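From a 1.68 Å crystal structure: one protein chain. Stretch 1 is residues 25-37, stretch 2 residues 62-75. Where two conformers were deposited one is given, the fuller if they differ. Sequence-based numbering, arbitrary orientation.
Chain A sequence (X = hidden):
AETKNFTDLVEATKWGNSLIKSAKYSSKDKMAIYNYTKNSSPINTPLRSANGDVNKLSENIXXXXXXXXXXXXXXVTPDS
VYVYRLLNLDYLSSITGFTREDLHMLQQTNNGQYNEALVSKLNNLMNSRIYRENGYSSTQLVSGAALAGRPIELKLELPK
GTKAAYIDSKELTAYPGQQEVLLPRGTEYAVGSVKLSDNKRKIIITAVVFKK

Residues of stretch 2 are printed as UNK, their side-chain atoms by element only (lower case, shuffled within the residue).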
# COMPACT_ATOMS: atom_id res chain seq x y z
N TYR A 25 -1.39 6.34 -20.94
CA TYR A 25 -2.67 6.67 -20.35
C TYR A 25 -3.52 7.55 -21.28
O TYR A 25 -2.97 8.47 -21.88
CB TYR A 25 -2.48 7.42 -19.03
CG TYR A 25 -1.98 6.58 -17.88
CD1 TYR A 25 -1.06 7.14 -16.99
CD2 TYR A 25 -2.43 5.29 -17.68
CE1 TYR A 25 -0.58 6.40 -15.92
CE2 TYR A 25 -1.95 4.54 -16.61
CZ TYR A 25 -1.04 5.11 -15.75
OH TYR A 25 -0.56 4.38 -14.69
N SER A 26 -4.81 7.26 -21.32
CA SER A 26 -5.82 8.09 -21.97
C SER A 26 -6.33 9.18 -21.04
O SER A 26 -6.01 9.19 -19.86
CB SER A 26 -7.00 7.21 -22.39
OG SER A 26 -7.68 6.82 -21.19
N SER A 27 -7.15 10.10 -21.54
CA SER A 27 -7.71 11.13 -20.67
C SER A 27 -8.55 10.50 -19.57
O SER A 27 -8.56 10.98 -18.43
CB SER A 27 -8.57 12.10 -21.48
OG SER A 27 -7.78 12.74 -22.47
N LYS A 28 -9.26 9.41 -19.90
CA LYS A 28 -10.07 8.77 -18.86
C LYS A 28 -9.23 8.12 -17.77
O LYS A 28 -9.62 8.17 -16.60
CB LYS A 28 -10.95 7.70 -19.53
CG LYS A 28 -12.43 8.09 -19.56
CD LYS A 28 -13.14 7.43 -18.38
CE LYS A 28 -14.51 8.05 -18.18
NZ LYS A 28 -14.95 7.97 -16.76
N ASP A 29 -8.11 7.53 -18.16
CA ASP A 29 -7.15 6.96 -17.22
C ASP A 29 -6.73 8.03 -16.23
O ASP A 29 -6.70 7.87 -15.01
CB ASP A 29 -5.92 6.41 -17.94
CG ASP A 29 -6.15 5.13 -18.71
OD1 ASP A 29 -6.91 4.28 -18.23
OD2 ASP A 29 -5.54 4.97 -19.80
N LYS A 30 -6.38 9.19 -16.78
CA LYS A 30 -5.90 10.26 -15.90
C LYS A 30 -6.94 10.69 -14.89
O LYS A 30 -6.65 10.88 -13.71
CB LYS A 30 -5.49 11.45 -16.78
CG LYS A 30 -4.27 11.13 -17.63
CD LYS A 30 -3.67 12.45 -18.08
CE LYS A 30 -3.79 12.61 -19.59
NZ LYS A 30 -3.32 13.97 -19.99
N MET A 31 -8.18 10.83 -15.37
CA MET A 31 -9.30 11.25 -14.55
C MET A 31 -9.60 10.26 -13.44
O MET A 31 -9.89 10.63 -12.30
CB MET A 31 -10.55 11.42 -15.41
CG MET A 31 -11.85 11.72 -14.71
SD MET A 31 -13.23 11.51 -15.89
CE MET A 31 -14.23 10.30 -15.02
N ALA A 32 -9.56 8.97 -13.80
CA ALA A 32 -9.83 7.94 -12.82
C ALA A 32 -8.80 7.95 -11.70
O ALA A 32 -9.18 7.87 -10.54
CB ALA A 32 -9.77 6.55 -13.46
N ILE A 33 -7.52 8.00 -12.09
CA ILE A 33 -6.51 7.98 -11.02
C ILE A 33 -6.64 9.24 -10.18
O ILE A 33 -6.62 9.17 -8.94
CB ILE A 33 -5.09 7.89 -11.60
CG1 ILE A 33 -4.85 6.58 -12.36
CG2 ILE A 33 -4.02 8.10 -10.53
CD1 ILE A 33 -3.64 6.68 -13.29
N TYR A 34 -6.79 10.40 -10.81
CA TYR A 34 -6.85 11.65 -10.03
C TYR A 34 -8.01 11.60 -9.06
O TYR A 34 -7.87 11.88 -7.87
CB TYR A 34 -6.96 12.88 -10.94
CG TYR A 34 -6.72 14.16 -10.17
CD1 TYR A 34 -5.45 14.71 -10.06
CD2 TYR A 34 -7.77 14.84 -9.55
CE1 TYR A 34 -5.20 15.87 -9.36
CE2 TYR A 34 -7.53 16.01 -8.84
CZ TYR A 34 -6.26 16.52 -8.75
OH TYR A 34 -6.05 17.68 -8.05
N ASN A 35 -9.20 11.27 -9.56
CA ASN A 35 -10.37 11.23 -8.69
C ASN A 35 -10.20 10.24 -7.54
O ASN A 35 -10.67 10.50 -6.43
CB ASN A 35 -11.64 10.90 -9.48
CG ASN A 35 -12.10 12.09 -10.30
OD1 ASN A 35 -11.78 13.25 -10.01
ND2 ASN A 35 -12.85 11.80 -11.35
N TYR A 36 -9.54 9.11 -7.78
CA TYR A 36 -9.28 8.17 -6.69
C TYR A 36 -8.43 8.82 -5.61
O TYR A 36 -8.74 8.70 -4.42
CB TYR A 36 -8.64 6.86 -7.23
CG TYR A 36 -8.51 5.88 -6.07
CD1 TYR A 36 -9.62 5.11 -5.71
CD2 TYR A 36 -7.34 5.74 -5.36
CE1 TYR A 36 -9.51 4.21 -4.65
CE2 TYR A 36 -7.24 4.86 -4.29
CZ TYR A 36 -8.33 4.09 -3.95
OH TYR A 36 -8.24 3.21 -2.89
N THR A 37 -7.35 9.50 -6.00
CA THR A 37 -6.46 10.12 -5.03
C THR A 37 -7.17 11.21 -4.22
O THR A 37 -6.81 11.38 -3.06
CB THR A 37 -5.20 10.75 -5.65
OG1 THR A 37 -5.55 11.89 -6.45
CG2 THR A 37 -4.48 9.74 -6.53
N UNK A 62 -19.51 0.74 -9.95
CA UNK A 62 -19.06 -0.31 -10.86
C UNK A 62 -18.28 0.27 -12.04
O UNK A 62 -17.26 -0.26 -12.45
c UNK A 62 -20.22 -1.12 -11.43
c UNK A 62 -20.93 -2.01 -10.39
c UNK A 62 -21.92 -2.95 -11.06
o UNK A 62 -22.98 -3.26 -10.53
n UNK A 62 -21.58 -3.41 -12.26
N UNK A 63 -18.77 1.35 -12.63
CA UNK A 63 -18.08 1.91 -13.80
C UNK A 63 -16.71 2.43 -13.41
O UNK A 63 -15.73 2.28 -14.14
c UNK A 63 -19.11 4.74 -16.31
c UNK A 63 -18.21 3.83 -15.48
o UNK A 63 -18.54 5.46 -17.17
o UNK A 63 -20.35 4.77 -16.20
c UNK A 63 -18.93 3.03 -14.42
N UNK A 64 -16.64 3.03 -12.22
CA UNK A 64 -15.36 3.54 -11.72
C UNK A 64 -14.37 2.42 -11.40
O UNK A 64 -13.19 2.60 -11.68
o UNK A 64 -16.04 6.58 -8.70
c UNK A 64 -16.20 5.77 -10.93
c UNK A 64 -15.64 4.40 -10.48
n UNK A 64 -17.85 7.21 -9.88
c UNK A 64 -16.69 6.57 -9.75
N UNK A 65 -14.88 1.32 -10.85
CA UNK A 65 -14.03 0.15 -10.59
C UNK A 65 -13.56 -0.50 -11.88
O UNK A 65 -12.35 -0.77 -11.98
c UNK A 65 -14.91 -0.27 -8.30
c UNK A 65 -14.00 -2.20 -9.70
c UNK A 65 -14.75 -0.89 -9.70
N UNK A 66 -14.43 -0.74 -12.86
CA UNK A 66 -13.91 -1.29 -14.13
C UNK A 66 -12.83 -0.39 -14.71
O UNK A 66 -11.79 -0.84 -15.23
c UNK A 66 -19.09 -2.16 -15.05
n UNK A 66 -19.21 -3.25 -14.31
c UNK A 66 -16.93 -2.96 -15.87
c UNK A 66 -15.85 -2.75 -14.83
n UNK A 66 -18.02 -1.98 -15.81
n UNK A 66 -20.04 -1.23 -15.04
c UNK A 66 -15.05 -1.46 -15.13
N UNK A 67 -13.07 0.93 -14.64
CA UNK A 67 -12.11 1.89 -15.16
C UNK A 67 -10.79 1.79 -14.42
O UNK A 67 -9.76 1.66 -15.10
c UNK A 67 -11.71 4.41 -15.48
c UNK A 67 -11.14 4.32 -16.87
o UNK A 67 -9.93 4.16 -17.07
c UNK A 67 -12.69 3.32 -15.08
n UNK A 67 -11.97 4.43 -17.89
N UNK A 68 -10.79 1.88 -13.08
CA UNK A 68 -9.49 1.92 -12.37
C UNK A 68 -8.76 0.59 -12.53
O UNK A 68 -7.54 0.56 -12.62
c UNK A 68 -7.75 3.95 -10.80
c UNK A 68 -9.69 2.29 -10.90
c UNK A 68 -8.46 2.78 -10.12
c UNK A 68 -8.81 3.18 -8.70
N UNK A 69 -9.51 -0.52 -12.56
CA UNK A 69 -8.90 -1.81 -12.79
C UNK A 69 -8.17 -1.80 -14.13
O UNK A 69 -7.05 -2.29 -14.22
c UNK A 69 -10.54 -3.31 -11.50
c UNK A 69 -9.93 -2.93 -12.83
o UNK A 69 -11.45 -4.17 -11.57
o UNK A 69 -10.15 -2.80 -10.42
N UNK A 70 -8.84 -1.25 -15.14
CA UNK A 70 -8.22 -1.21 -16.47
C UNK A 70 -6.99 -0.31 -16.48
O UNK A 70 -5.93 -0.69 -17.00
c UNK A 70 -9.27 -0.74 -17.49
o UNK A 70 -8.62 -0.36 -18.68
N UNK A 71 -7.13 0.87 -15.86
CA UNK A 71 -5.98 1.78 -15.80
C UNK A 71 -4.75 1.14 -15.17
O UNK A 71 -3.61 1.21 -15.68
c UNK A 71 -6.39 3.04 -15.02
c UNK A 71 -5.23 4.01 -14.89
o UNK A 71 -7.45 3.67 -15.77
N UNK A 72 -4.94 0.50 -14.01
CA UNK A 72 -3.79 -0.10 -13.31
C UNK A 72 -3.17 -1.21 -14.14
O UNK A 72 -1.95 -1.40 -14.16
c UNK A 72 -4.71 0.58 -11.01
c UNK A 72 -5.37 0.13 -9.71
c UNK A 72 -4.26 -0.58 -11.92
c UNK A 72 -3.22 -1.44 -11.20
N UNK A 73 -3.97 -1.96 -14.86
CA UNK A 73 -3.52 -3.10 -15.66
C UNK A 73 -2.65 -2.66 -16.82
O UNK A 73 -2.01 -3.50 -17.45
o UNK A 73 -5.31 -3.24 -17.34
c UNK A 73 -4.75 -3.88 -16.18
N UNK A 74 -2.63 -1.36 -17.13
CA UNK A 74 -1.86 -0.86 -18.27
C UNK A 74 -0.36 -0.83 -18.02
O UNK A 74 0.42 -0.63 -18.96
c UNK A 74 -5.50 1.60 -20.69
c UNK A 74 -3.68 0.40 -19.44
n UNK A 74 -5.89 2.93 -21.29
c UNK A 74 -2.34 0.53 -18.71
c UNK A 74 -4.16 1.74 -19.97
N UNK A 75 0.05 -1.01 -16.76
CA UNK A 75 1.49 -1.10 -16.52
C UNK A 75 1.79 -2.21 -15.52
O UNK A 75 1.02 -2.49 -14.60
c UNK A 75 2.12 0.21 -16.03
o UNK A 75 1.40 0.79 -14.96
O HOH W 1 -1.02 1.83 -14.99
O HOH W 2 2.15 3.63 -14.23
O HOH W 3 -18.21 8.27 -16.71
O HOH W 4 -8.62 2.53 -19.67

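Position 62 carries three carbons, the third holding one oxygen and one nitrogen, and lies out of reach of stretch 1: Gln62. At 63 three carbons end in two oxygens, a carboxylate, so this is Glu63. Its OE2 stands 4.4 Å from Lys28 NZ, too far for a salt bridge, but water 3 links them, giving a proton to Glu63 OE2 (2.9 Å) and accepting one from Lys28 NZ (3.3 Å). Position 64 again has three carbons with one oxygen and one nitrogen on the last; it is Gln64, which makes no contact. Position 65 is a single carbon bearing two others, Val65, buried but out of reach of the first helix. At 66 three carbons, a nitrogen and a carbon with two more nitrogens spell a guanidinium, Arg66, also out of reach.

Position 67 points toward stretch 1 and has three carbons, the third with one oxygen and one nitrogen: Gln67. Its CG packs 3.5 Å from Ala32 CB, so the aliphatic part covers a residue with little side chain of its own. The amide is probably turned over in the model, which leaves its polar partners open.

Four carbons forked at the second identify 68 as Leu68. Its CD2 lies 3.6 Å from Tyr36 CD1, while its CD1 is 4.2 Å from both Ala32 CB and Ile33 CG1; one forked side chain thus serves three residues: Ala32, its neighbour Ile33, and Tyr36 one turn further on. Position 69, two carbons ending in two oxygens, is Asp69, out of reach. Position 70, one carbon then one oxygen, is Ser70, whose OG is 3.1 Å from water 4.

At 71 the first carbon bears an oxygen and a carbon, hence Thr71. The branches part company: OG1 donates to Asp29 OD1 at 2.6 Å, whereas CG2 rests 3.5 Å from Ile33 CD1 and 3.7 Å from Tyr25 CE2. Position 72, four carbons forked at the first with one longer arm, is Ile72, pointing away. Position 73, one carbon and one oxygen, is Ser73, whose OG bonds back to Ser70 O at 2.6 Å.

Four carbons in a row ending in nitrogen make 74 Lys74. Fully extended beyond chi1, it forms a salt bridge from NZ to Asp29 OD2 at 2.6 Å. Position 75, one carbon and one oxygen, is Ser75; water 1 bonds to Tyr25 OH (2.6 Å) and donates to Ser75 OG (2.6 Å) and Thr71 O (2.8 Å).

The helices cross at -109°, their axes approaching to 9.3 Å, and small Ala32 sits near the crossing, its CA 6.0 Å from Leu68 CA. Asp29 is the polar hub: besides Thr71 and Lys74, its OD2 accepts from Ser26 N (2.8 Å), and its own N donates to Ser26 OG (3.1 Å), the N-cap. The rule is economical: one buried carboxylate, fixed by its own helix start, binds the partner, while leucine and a threonine methyl fill the apolar side.

Stretch 2 62-75: QEQVRQLDSTISKS
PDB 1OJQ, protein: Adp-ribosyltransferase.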